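PDB 6K5S: telomeric DNA-binding factor trf1 from Schizosaccharomyces pombe, which probably binds telomeric or telomere-like repeat DNA, this crystallised part being its all-helical TRF-family domain. Local coordinates for residues L127-I137 / L202-F211; L151-A160 / I183-A194. All coordinates share one frame; numbering follows the deposited sequence.

Contact 1 (L127-I137 / L202-F211)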
loop_
_atom_site.group_PDB
_atom_site.type_symbol
_atom_site.label_atom_id
_atom_site.label_comp_id
_atom_site.label_asym_id
_atom_site.label_seq_id
_atom_site.Cartn_x
_atom_site.Cartn_y
_atom_site.Cartn_z
ATOM N N LEU A 127 9.972 15.240 -26.103
ATOM C CA LEU A 127 9.836 13.922 -25.492
ATOM C C LEU A 127 8.830 13.050 -26.249
ATOM O O LEU A 127 9.060 11.853 -26.431
ATOM C CB LEU A 127 9.420 14.075 -24.037
ATOM C CG LEU A 127 9.773 12.968 -23.061
ATOM C CD1 LEU A 127 11.264 12.584 -23.175
ATOM C CD2 LEU A 127 9.412 13.445 -21.647
ATOM N N TYR A 128 7.698 13.633 -26.659
ATOM C CA TYR A 128 6.712 12.928 -27.477
ATOM C C TYR A 128 7.360 12.330 -28.727
ATOM O O TYR A 128 7.141 11.159 -29.063
ATOM C CB TYR A 128 5.621 13.913 -27.878
ATOM C CG TYR A 128 4.262 13.358 -28.213
ATOM C CD1 TYR A 128 3.892 12.068 -27.858
ATOM C CD2 TYR A 128 3.340 14.141 -28.879
ATOM C CE1 TYR A 128 2.634 11.585 -28.168
ATOM C CE2 TYR A 128 2.078 13.662 -29.182
ATOM C CZ TYR A 128 1.736 12.390 -28.822
ATOM O OH TYR A 128 0.481 11.914 -29.113
ATOM N N MET A 129 8.128 13.151 -29.451
ATOM C CA MET A 129 8.739 12.711 -30.698
ATOM C C MET A 129 9.701 11.554 -30.476
ATOM O O MET A 129 9.750 10.617 -31.293
ATOM C CB MET A 129 9.469 13.882 -31.365
ATOM C CG MET A 129 10.237 13.526 -32.642
ATOM S SD MET A 129 11.190 14.955 -33.288
ATOM C CE MET A 129 12.362 15.247 -31.993
ATOM N N GLU A 130 10.523 11.630 -29.420
ATOM C CA GLU A 130 11.472 10.554 -29.144
ATOM C C GLU A 130 10.755 9.288 -28.689
ATOM O O GLU A 130 11.196 8.174 -28.991
ATOM C CB GLU A 130 12.493 10.990 -28.080
ATOM C CG GLU A 130 13.423 12.161 -28.490
ATOM C CD GLU A 130 14.268 11.891 -29.741
ATOM O OE1 GLU A 130 14.505 10.714 -30.098
ATOM O OE2 GLU A 130 14.711 12.873 -30.384
ATOM N N LEU A 131 9.687 9.433 -27.916
ATOM C CA LEU A 131 8.892 8.258 -27.569
ATOM C C LEU A 131 8.380 7.566 -28.827
ATOM O O LEU A 131 8.489 6.343 -28.961
ATOM C CB LEU A 131 7.715 8.643 -26.663
ATOM C CG LEU A 131 6.795 7.448 -26.355
ATOM C CD1 LEU A 131 7.532 6.366 -25.557
ATOM C CD2 LEU A 131 5.592 7.936 -25.554
ATOM N N LYS A 132 7.784 8.331 -29.746
ATOM C CA LYS A 132 7.272 7.739 -30.979
ATOM C C LYS A 132 8.396 7.050 -31.750
ATOM O O LYS A 132 8.204 5.965 -32.306
ATOM C CB LYS A 132 6.597 8.812 -31.842
ATOM C CG LYS A 132 5.322 9.426 -31.198
ATOM C CD LYS A 132 4.844 10.657 -31.994
ATOM C CE LYS A 132 3.449 11.172 -31.529
ATOM N NZ LYS A 132 2.425 10.099 -31.657
ATOM N N THR A 133 9.589 7.635 -31.728
ATOM C CA THR A 133 10.726 7.033 -32.423
ATOM C C THR A 133 11.096 5.683 -31.813
ATOM O O THR A 133 11.337 4.715 -32.540
ATOM C CB THR A 133 11.932 7.978 -32.395
ATOM O OG1 THR A 133 11.557 9.222 -32.998
ATOM C CG2 THR A 133 13.094 7.354 -33.204
ATOM N N GLN A 134 11.131 5.596 -30.481
ATOM C CA GLN A 134 11.392 4.307 -29.843
ATOM C C GLN A 134 10.252 3.321 -30.079
ATOM O O GLN A 134 10.497 2.118 -30.241
ATOM C CB GLN A 134 11.641 4.477 -28.337
ATOM C CG GLN A 134 12.927 5.278 -27.989
ATOM C CD GLN A 134 14.181 4.717 -28.672
ATOM O OE1 GLN A 134 14.414 3.509 -28.653
ATOM N NE2 GLN A 134 14.987 5.596 -29.258
ATOM N N ALA A 135 8.997 3.787 -30.071
ATOM C CA ALA A 135 7.907 2.866 -30.394
ATOM C C ALA A 135 8.079 2.301 -31.799
ATOM O O ALA A 135 7.844 1.111 -32.032
ATOM C CB ALA A 135 6.550 3.556 -30.259
ATOM N N TYR A 136 8.472 3.155 -32.752
ATOM C CA TYR A 136 8.700 2.699 -34.111
ATOM C C TYR A 136 9.813 1.657 -34.154
ATOM O O TYR A 136 9.659 0.598 -34.774
ATOM C CB TYR A 136 9.019 3.900 -35.022
ATOM C CG TYR A 136 9.505 3.506 -36.405
ATOM C CD1 TYR A 136 8.630 2.919 -37.327
ATOM C CD2 TYR A 136 10.836 3.712 -36.794
ATOM C CE1 TYR A 136 9.064 2.545 -38.604
ATOM C CE2 TYR A 136 11.284 3.335 -38.061
ATOM C CZ TYR A 136 10.377 2.762 -38.972
ATOM O OH TYR A 136 10.785 2.392 -40.236
ATOM N N ILE A 137 10.928 1.934 -33.475
ATOM C CA ILE A 137 12.079 1.034 -33.507
ATOM C C ILE A 137 11.730 -0.300 -32.868
ATOM O O ILE A 137 12.076 -1.366 -33.391
ATOM C CB ILE A 137 13.278 1.700 -32.813
ATOM C CG1 ILE A 137 13.803 2.834 -33.704
ATOM C CG2 ILE A 137 14.349 0.652 -32.486
ATOM C CD1 ILE A 137 14.740 3.807 -32.969
ATOM N N LEU A 202 18.758 1.824 -36.863
ATOM C CA LEU A 202 18.115 2.986 -36.255
ATOM C C LEU A 202 18.320 3.017 -34.743
ATOM O O LEU A 202 18.425 4.096 -34.153
ATOM C CB LEU A 202 16.630 3.017 -36.617
ATOM C CG LEU A 202 16.386 3.742 -37.953
ATOM C CD1 LEU A 202 14.927 3.644 -38.392
ATOM C CD2 LEU A 202 16.845 5.199 -37.915
ATOM N N ASN A 203 18.434 1.860 -34.102
ATOM C CA ASN A 203 18.612 1.887 -32.657
ATOM C C ASN A 203 20.004 2.354 -32.250
ATOM O O ASN A 203 20.187 2.792 -31.113
ATOM C CB ASN A 203 18.334 0.517 -32.068
ATOM C CG ASN A 203 19.229 -0.544 -32.642
ATOM O OD1 ASN A 203 20.256 -0.248 -33.257
ATOM N ND2 ASN A 203 18.845 -1.797 -32.451
ATOM N N GLU A 204 21.003 2.242 -33.130
ATOM C CA GLU A 204 22.275 2.883 -32.828
ATOM C C GLU A 204 22.162 4.389 -33.012
ATOM O O GLU A 204 22.732 5.162 -32.236
ATOM C CB GLU A 204 23.385 2.295 -33.701
ATOM C CG GLU A 204 23.642 0.813 -33.434
ATOM C CD GLU A 204 24.927 0.313 -34.072
ATOM O OE1 GLU A 204 24.962 -0.849 -34.544
ATOM O OE2 GLU A 204 25.903 1.092 -34.115
ATOM N N VAL A 205 21.380 4.817 -34.005
ATOM C CA VAL A 205 21.173 6.236 -34.280
ATOM C C VAL A 205 20.322 6.897 -33.193
ATOM O O VAL A 205 20.558 8.049 -32.808
ATOM C CB VAL A 205 20.523 6.378 -35.668
ATOM C CG1 VAL A 205 19.926 7.714 -35.819
ATOM C CG2 VAL A 205 21.539 6.112 -36.766
ATOM N N TYR A 206 19.288 6.206 -32.715
ATOM C CA TYR A 206 18.444 6.700 -31.631
ATOM C C TYR A 206 18.524 5.672 -30.510
ATOM O O TYR A 206 17.594 4.869 -30.319
ATOM C CB TYR A 206 17.008 6.930 -32.105
ATOM C CG TYR A 206 16.882 7.934 -33.237
ATOM C CD1 TYR A 206 16.943 9.301 -33.000
ATOM C CD2 TYR A 206 16.683 7.503 -34.539
ATOM C CE1 TYR A 206 16.811 10.215 -34.039
ATOM C CE2 TYR A 206 16.554 8.398 -35.581
ATOM C CZ TYR A 206 16.627 9.751 -35.331
ATOM O OH TYR A 206 16.497 10.621 -36.391
ATOM N N PRO A 207 19.636 5.650 -29.764
ATOM C CA PRO A 207 19.830 4.607 -28.752
ATOM C C PRO A 207 18.808 4.707 -27.629
ATOM O O PRO A 207 18.379 5.794 -27.234
ATOM C CB PRO A 207 21.253 4.872 -28.236
ATOM C CG PRO A 207 21.456 6.341 -28.446
ATOM C CD PRO A 207 20.726 6.646 -29.745
ATOM N N TRP A 208 18.417 3.536 -27.122
ATOM C CA TRP A 208 17.454 3.485 -26.026
ATOM C C TRP A 208 17.981 4.213 -24.796
ATOM O O TRP A 208 17.278 5.036 -24.194
ATOM C CB TRP A 208 17.133 2.032 -25.702
ATOM C CG TRP A 208 16.216 1.837 -24.544
ATOM C CD1 TRP A 208 16.524 1.280 -23.343
ATOM C CD2 TRP A 208 14.825 2.171 -24.490
ATOM N NE1 TRP A 208 15.405 1.245 -22.532
ATOM C CE2 TRP A 208 14.349 1.785 -23.220
ATOM C CE3 TRP A 208 13.942 2.772 -25.389
ATOM C CZ2 TRP A 208 13.024 1.976 -22.829
ATOM C CZ3 TRP A 208 12.624 2.945 -25.016
ATOM C CH2 TRP A 208 12.177 2.562 -23.740
ATOM N N GLY A 209 19.233 3.941 -24.428
ATOM C CA GLY A 209 19.809 4.579 -23.253
ATOM C C GLY A 209 19.669 6.085 -23.275
ATOM O O GLY A 209 19.372 6.707 -22.253
ATOM N N LYS A 210 19.835 6.691 -24.453
ATOM C CA LYS A 210 19.632 8.128 -24.553
ATOM C C LYS A 210 18.176 8.502 -24.296
ATOM O O LYS A 210 17.896 9.512 -23.637
ATOM C CB LYS A 210 20.091 8.632 -25.922
ATOM C CG LYS A 210 20.235 10.133 -25.983
ATOM C CD LYS A 210 20.732 10.589 -27.358
ATOM C CE LYS A 210 19.692 11.447 -28.050
ATOM N NZ LYS A 210 19.388 12.670 -27.268
ATOM N N PHE A 211 17.224 7.706 -24.793
ATOM C CA PHE A 211 15.833 8.042 -24.495
ATOM C C PHE A 211 15.538 7.862 -23.014
ATOM O O PHE A 211 14.814 8.665 -22.415
ATOM C CB PHE A 211 14.867 7.201 -25.336
ATOM C CG PHE A 211 13.424 7.410 -24.962
ATOM C CD1 PHE A 211 12.789 8.593 -25.265
ATOM C CD2 PHE A 211 12.723 6.436 -24.272
ATOM C CE1 PHE A 211 11.464 8.799 -24.916
ATOM C CE2 PHE A 211 11.395 6.636 -23.908
ATOM C CZ PHE A 211 10.767 7.814 -24.229
HETATM O O HOH W 1 16.461 2.098 -29.656
#

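Contact 2 (L151-A160 / I183-A194)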
loop_
_atom_site.group_PDB
_atom_site.type_symbol
_atom_site.label_atom_id
_atom_site.label_comp_id
_atom_site.label_asym_id
_atom_site.label_seq_id
_atom_site.Cartn_x
_atom_site.Cartn_y
_atom_site.Cartn_z
ATOM N N LEU A 151 4.593 3.759 -39.107
ATOM C CA LEU A 151 4.883 5.181 -39.047
ATOM C C LEU A 151 3.614 6.006 -39.156
ATOM O O LEU A 151 3.498 7.049 -38.504
ATOM C CB LEU A 151 5.881 5.561 -40.133
ATOM C CG LEU A 151 7.315 5.182 -39.801
ATOM C CD1 LEU A 151 8.237 5.212 -41.031
ATOM C CD2 LEU A 151 7.853 6.123 -38.709
ATOM N N ASN A 152 2.651 5.559 -39.973
ATOM C CA ASN A 152 1.416 6.316 -40.122
ATOM C C ASN A 152 0.592 6.272 -38.845
ATOM O O ASN A 152 -0.144 7.220 -38.552
ATOM C CB ASN A 152 0.598 5.795 -41.311
ATOM C CG ASN A 152 1.127 6.287 -42.654
ATOM O OD1 ASN A 152 1.973 7.188 -42.730
ATOM N ND2 ASN A 152 0.643 5.672 -43.729
ATOM N N ASP A 153 0.716 5.197 -38.057
ATOM C CA ASP A 153 0.061 5.170 -36.754
ATOM C C ASP A 153 0.767 6.088 -35.772
ATOM O O ASP A 153 0.117 6.812 -35.008
ATOM C CB ASP A 153 0.039 3.750 -36.192
ATOM C CG ASP A 153 -0.932 2.857 -36.913
ATOM O OD1 ASP A 153 -1.680 3.355 -37.787
ATOM O OD2 ASP A 153 -0.939 1.653 -36.607
ATOM N N LEU A 154 2.099 6.064 -35.769
ATOM C CA LEU A 154 2.832 6.772 -34.730
ATOM C C LEU A 154 2.988 8.254 -35.025
ATOM O O LEU A 154 3.135 9.042 -34.090
ATOM C CB LEU A 154 4.204 6.141 -34.542
ATOM C CG LEU A 154 4.169 4.839 -33.751
ATOM C CD1 LEU A 154 5.541 4.200 -33.819
ATOM C CD2 LEU A 154 3.730 5.072 -32.302
ATOM N N PHE A 155 2.986 8.637 -36.301
ATOM C CA PHE A 155 3.172 10.017 -36.739
ATOM C C PHE A 155 2.009 10.353 -37.662
ATOM O O PHE A 155 2.180 10.476 -38.885
ATOM C CB PHE A 155 4.502 10.198 -37.472
ATOM C CG PHE A 155 5.720 9.930 -36.634
ATOM C CD1 PHE A 155 6.315 10.953 -35.913
ATOM C CD2 PHE A 155 6.300 8.672 -36.598
ATOM C CE1 PHE A 155 7.441 10.721 -35.138
ATOM C CE2 PHE A 155 7.432 8.439 -35.815
ATOM C CZ PHE A 155 8.003 9.472 -35.092
ATOM N N PRO A 156 0.808 10.504 -37.110
ATOM C CA PRO A 156 -0.396 10.495 -37.941
ATOM C C PRO A 156 -0.630 11.849 -38.595
ATOM O O PRO A 156 -0.044 12.864 -38.222
ATOM C CB PRO A 156 -1.505 10.149 -36.943
ATOM C CG PRO A 156 -1.010 10.683 -35.631
ATOM C CD PRO A 156 0.496 10.686 -35.676
ATOM N N SER A 157 -1.512 11.841 -39.597
ATOM C CA SER A 157 -1.847 13.067 -40.311
ATOM C C SER A 157 -2.786 13.979 -39.525
ATOM O O SER A 157 -2.844 15.178 -39.819
ATOM C CB SER A 157 -2.473 12.729 -41.668
ATOM O OG SER A 157 -3.742 12.114 -41.497
ATOM N N ASP A 158 -3.510 13.450 -38.536
ATOM C CA ASP A 158 -4.468 14.228 -37.758
ATOM C C ASP A 158 -3.871 14.807 -36.471
ATOM O O ASP A 158 -4.610 15.049 -35.506
ATOM C CB ASP A 158 -5.702 13.373 -37.440
ATOM C CG ASP A 158 -5.397 12.216 -36.481
ATOM O OD1 ASP A 158 -4.210 11.951 -36.211
ATOM O OD2 ASP A 158 -6.347 11.567 -35.983
ATOM N N MET A 159 -2.553 15.028 -36.421
ATOM C CA MET A 159 -1.942 15.488 -35.174
ATOM C C MET A 159 -2.528 16.830 -34.748
ATOM O O MET A 159 -2.720 17.078 -33.551
ATOM C CB MET A 159 -0.420 15.586 -35.320
ATOM C CG MET A 159 0.358 14.303 -34.971
ATOM S SD MET A 159 2.140 14.543 -34.690
ATOM C CE MET A 159 2.044 15.439 -33.170
ATOM N N ALA A 160 -2.844 17.695 -35.717
ATOM C CA ALA A 160 -3.381 19.015 -35.400
ATOM C C ALA A 160 -4.794 18.921 -34.848
ATOM O O ALA A 160 -5.131 19.584 -33.861
ATOM C CB ALA A 160 -3.361 19.906 -36.642
ATOM N N ILE A 183 4.211 19.455 -34.595
ATOM C CA ILE A 183 3.768 18.843 -35.840
ATOM C C ILE A 183 4.882 18.888 -36.878
ATOM O O ILE A 183 5.161 17.893 -37.559
ATOM C CB ILE A 183 2.486 19.523 -36.342
ATOM C CG1 ILE A 183 1.357 19.286 -35.341
ATOM C CG2 ILE A 183 2.090 18.973 -37.703
ATOM C CD1 ILE A 183 0.079 19.871 -35.759
ATOM N N GLU A 184 5.569 20.027 -36.983
ATOM C CA GLU A 184 6.634 20.146 -37.973
ATOM C C GLU A 184 7.823 19.260 -37.617
ATOM O O GLU A 184 8.378 18.585 -38.496
ATOM C CB GLU A 184 7.059 21.606 -38.113
ATOM C CG GLU A 184 8.069 21.863 -39.214
ATOM C CD GLU A 184 8.138 23.334 -39.591
ATOM O OE1 GLU A 184 7.177 24.074 -39.282
ATOM O OE2 GLU A 184 9.153 23.752 -40.187
ATOM N N LYS A 185 8.210 19.227 -36.334
ATOM C CA LYS A 185 9.298 18.352 -35.904
ATOM C C LYS A 185 8.946 16.888 -36.122
ATOM O O LYS A 185 9.801 16.085 -36.521
ATOM C CB LYS A 185 9.628 18.591 -34.430
ATOM C CG LYS A 185 10.422 19.867 -34.160
ATOM C CD LYS A 185 10.525 20.186 -32.668
ATOM C CE LYS A 185 11.414 19.190 -31.930
ATOM N NZ LYS A 185 11.547 19.526 -30.469
ATOM N N CYS A 186 7.695 16.525 -35.850
ATOM C CA CYS A 186 7.266 15.144 -36.018
ATOM C C CYS A 186 7.254 14.738 -37.488
ATOM O O CYS A 186 7.690 13.632 -37.826
ATOM C CB CYS A 186 5.892 14.958 -35.383
ATOM S SG CYS A 186 5.989 14.682 -33.613
ATOM N N THR A 187 6.755 15.618 -38.368
ATOM C CA THR A 187 6.768 15.349 -39.806
ATOM C C THR A 187 8.181 15.065 -40.299
ATOM O O THR A 187 8.411 14.105 -41.043
ATOM C CB THR A 187 6.180 16.539 -40.574
ATOM O OG1 THR A 187 4.926 16.915 -39.993
ATOM C CG2 THR A 187 5.981 16.202 -42.046
ATOM N N ALA A 188 9.140 15.901 -39.891
ATOM C CA ALA A 188 10.534 15.707 -40.278
ATOM C C ALA A 188 11.097 14.395 -39.745
ATOM O O ALA A 188 11.866 13.715 -40.440
ATOM C CB ALA A 188 11.376 16.883 -39.783
ATOM N N ARG A 189 10.746 14.028 -38.504
ATOM C CA ARG A 189 11.246 12.781 -37.935
ATOM C C ARG A 189 10.646 11.572 -38.646
ATOM O O ARG A 189 11.342 10.574 -38.891
ATOM C CB ARG A 189 10.956 12.740 -36.428
ATOM C CG ARG A 189 11.314 11.425 -35.762
ATOM C CD ARG A 189 12.817 11.177 -35.827
ATOM N NE ARG A 189 13.575 12.256 -35.191
ATOM C CZ ARG A 189 13.918 12.280 -33.907
ATOM N NH1 ARG A 189 13.556 11.294 -33.087
ATOM N NH2 ARG A 189 14.614 13.302 -33.427
ATOM N N LYS A 190 9.365 11.655 -39.015
ATOM C CA LYS A 190 8.743 10.568 -39.767
ATOM C C LYS A 190 9.479 10.323 -41.082
ATOM O O LYS A 190 9.808 9.180 -41.419
ATOM C CB LYS A 190 7.269 10.890 -40.014
ATOM C CG LYS A 190 6.432 9.734 -40.520
ATOM C CD LYS A 190 5.086 10.237 -41.023
ATOM C CE LYS A 190 4.123 9.087 -41.222
ATOM N NZ LYS A 190 2.888 9.513 -41.943
ATOM N N GLU A 191 9.771 11.395 -41.820
ATOM C CA GLU A 191 10.464 11.256 -43.095
ATOM C C GLU A 191 11.857 10.674 -42.898
ATOM O O GLU A 191 12.254 9.740 -43.606
ATOM C CB GLU A 191 10.534 12.617 -43.795
ATOM C CG GLU A 191 11.617 12.719 -44.878
ATOM C CD GLU A 191 11.301 13.787 -45.916
ATOM O OE1 GLU A 191 10.481 14.683 -45.608
ATOM O OE2 GLU A 191 11.867 13.731 -47.034
ATOM N N ARG A 192 12.624 11.212 -41.942
ATOM C CA ARG A 192 13.946 10.651 -41.677
ATOM C C ARG A 192 13.853 9.169 -41.340
ATOM O O ARG A 192 14.680 8.364 -41.791
ATOM C CB ARG A 192 14.637 11.415 -40.546
ATOM C CG ARG A 192 15.814 10.653 -39.953
ATOM C CD ARG A 192 16.831 11.563 -39.302
ATOM N NE ARG A 192 17.769 12.089 -40.283
ATOM C CZ ARG A 192 17.642 13.282 -40.846
ATOM N NH1 ARG A 192 18.533 13.696 -41.732
ATOM N NH2 ARG A 192 16.614 14.058 -40.515
ATOM N N LEU A 193 12.834 8.783 -40.570
ATOM C CA LEU A 193 12.715 7.386 -40.181
ATOM C C LEU A 193 12.354 6.514 -41.377
ATOM O O LEU A 193 12.885 5.405 -41.523
ATOM C CB LEU A 193 11.676 7.243 -39.060
ATOM C CG LEU A 193 12.139 7.731 -37.681
ATOM C CD1 LEU A 193 10.991 7.664 -36.697
ATOM C CD2 LEU A 193 13.342 6.968 -37.141
ATOM N N ALA A 194 11.459 6.998 -42.247
ATOM C CA ALA A 194 11.005 6.167 -43.356
ATOM C C ALA A 194 12.117 5.970 -44.383
ATOM O O ALA A 194 12.291 4.868 -44.912
ATOM C CB ALA A 194 9.769 6.786 -44.007
#

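Contact 1 (L127-I137 / L202-F211)
The side chain of Phe211 drops as a knob into a hole formed by Leu127, Glu130, Leu131 and Gln134 on helix 122-141. With its CG trans to the backbone N (chi1 174°), the ring reaches across, in among the four side chains: Leu131 CD1 meets Phe211 CZ at 3.8 Å, and Gln134 CG lies 3.7 Å from Phe211 CG, the two side chains running past each other in opposite directions with amide and ring nearly parallel. Gln134 bends at chi2 (-53°), which turns its amide toward the break between helices 202-205 and 208-222. There NE2 donates a nearly straight bond, 169° at the hydrogen, to Tyr206 O at 2.9 Å, coming from above the carbonyl plane. Its OE1 accepts from a water 2.7 Å away that also donates to Tyr206 O, so both ends of the amide serve the same carbonyl. A leucine in place of Gln134 would probably leave Tyr206 O and the water without their amide partner. On the Tyr206 ring, Thr133 CG2 makes a CH-pi contact over one face, 4.1 Å from the centroid, while Val205 CG1 covers the other. Ile137 CD1 touches Tyr206 CB at 4.0 Å, and Leu202 CD1 meets the edge of the Tyr136 ring. The polar ends of Glu130 and Tyr136 go to Arg189 and Gln199. Helix 122-141 lies against the broken C-terminal helices, with helices 102-113, 147-154 and 177-195 packing around it.

Contact 2 (L151-A160 / I183-A194)
Across this contact, the chain leaves helix 147-154 at Phe155 and enters helix 159-166 after Asp158, bringing the CA of Phe155 within 6.4 Å of that of Lys190 and the CA of Met159 near that of Ile183. The two helices and their linker pack on helix 177-195 within the all-helical TRF-family domain. Phe155 carries the centre. Its CG is trans to its own carbonyl carbon (chi1 -63°), which sends the ring across helix 177-195, with Lys190 CA over one face. Near the end of the ring, Leu193 CD1 lies 3.7 Å from Phe155 CE2, the two side chains crossing at about a right angle, and Arg189 CG comes close to CZ; the guanidinium of Arg189 turns off to Thr133 and Glu130. Toward Ala160 the touching side chains are apolar or sulfur-bearing: Met159 SD rests 3.8 Å from Cys186 CB, and Ile183 CD1 touches Ala160 CB at 3.6 Å. At the other end Leu151 splits its methyls, CD1 lying against Ala194 CB at 3.7 Å and CD2 against Leu193 CB. Lys190 stays extended throughout, and its methylenes slide past Phe155 CB in the opposite direction to the ring. This delivers the ammonium to the end of helix 147-154, where Phe155 O accepts a weak bond from it. The firmer bond runs from Lys190 NZ to Asn152 OD1 at 2.6 Å, the donor tilted 20° from the carbonyl plane.

Both contacts are partly buried and lie on the same side of the chain's centre, contact 1 nearer (about 13 Å from centre to centre, against 18 Å). The pairs share no element, but helix 122-141 touches both segments of contact 2: Lys132 NZ bonds Leu154 O, and Thr133 OG1 bonds Arg189 NH1. Each pairs a continuous helix with a break between two helices, and each break places an aromatic residue followed by proline against its partner. The chemistry differs: an uncharged amide and a water bind the turn in contact 1, whereas in contact 2 a partly exposed lysine gives its stronger bond to an exposed asparagine on the preceding helix and only a weak one to the turn.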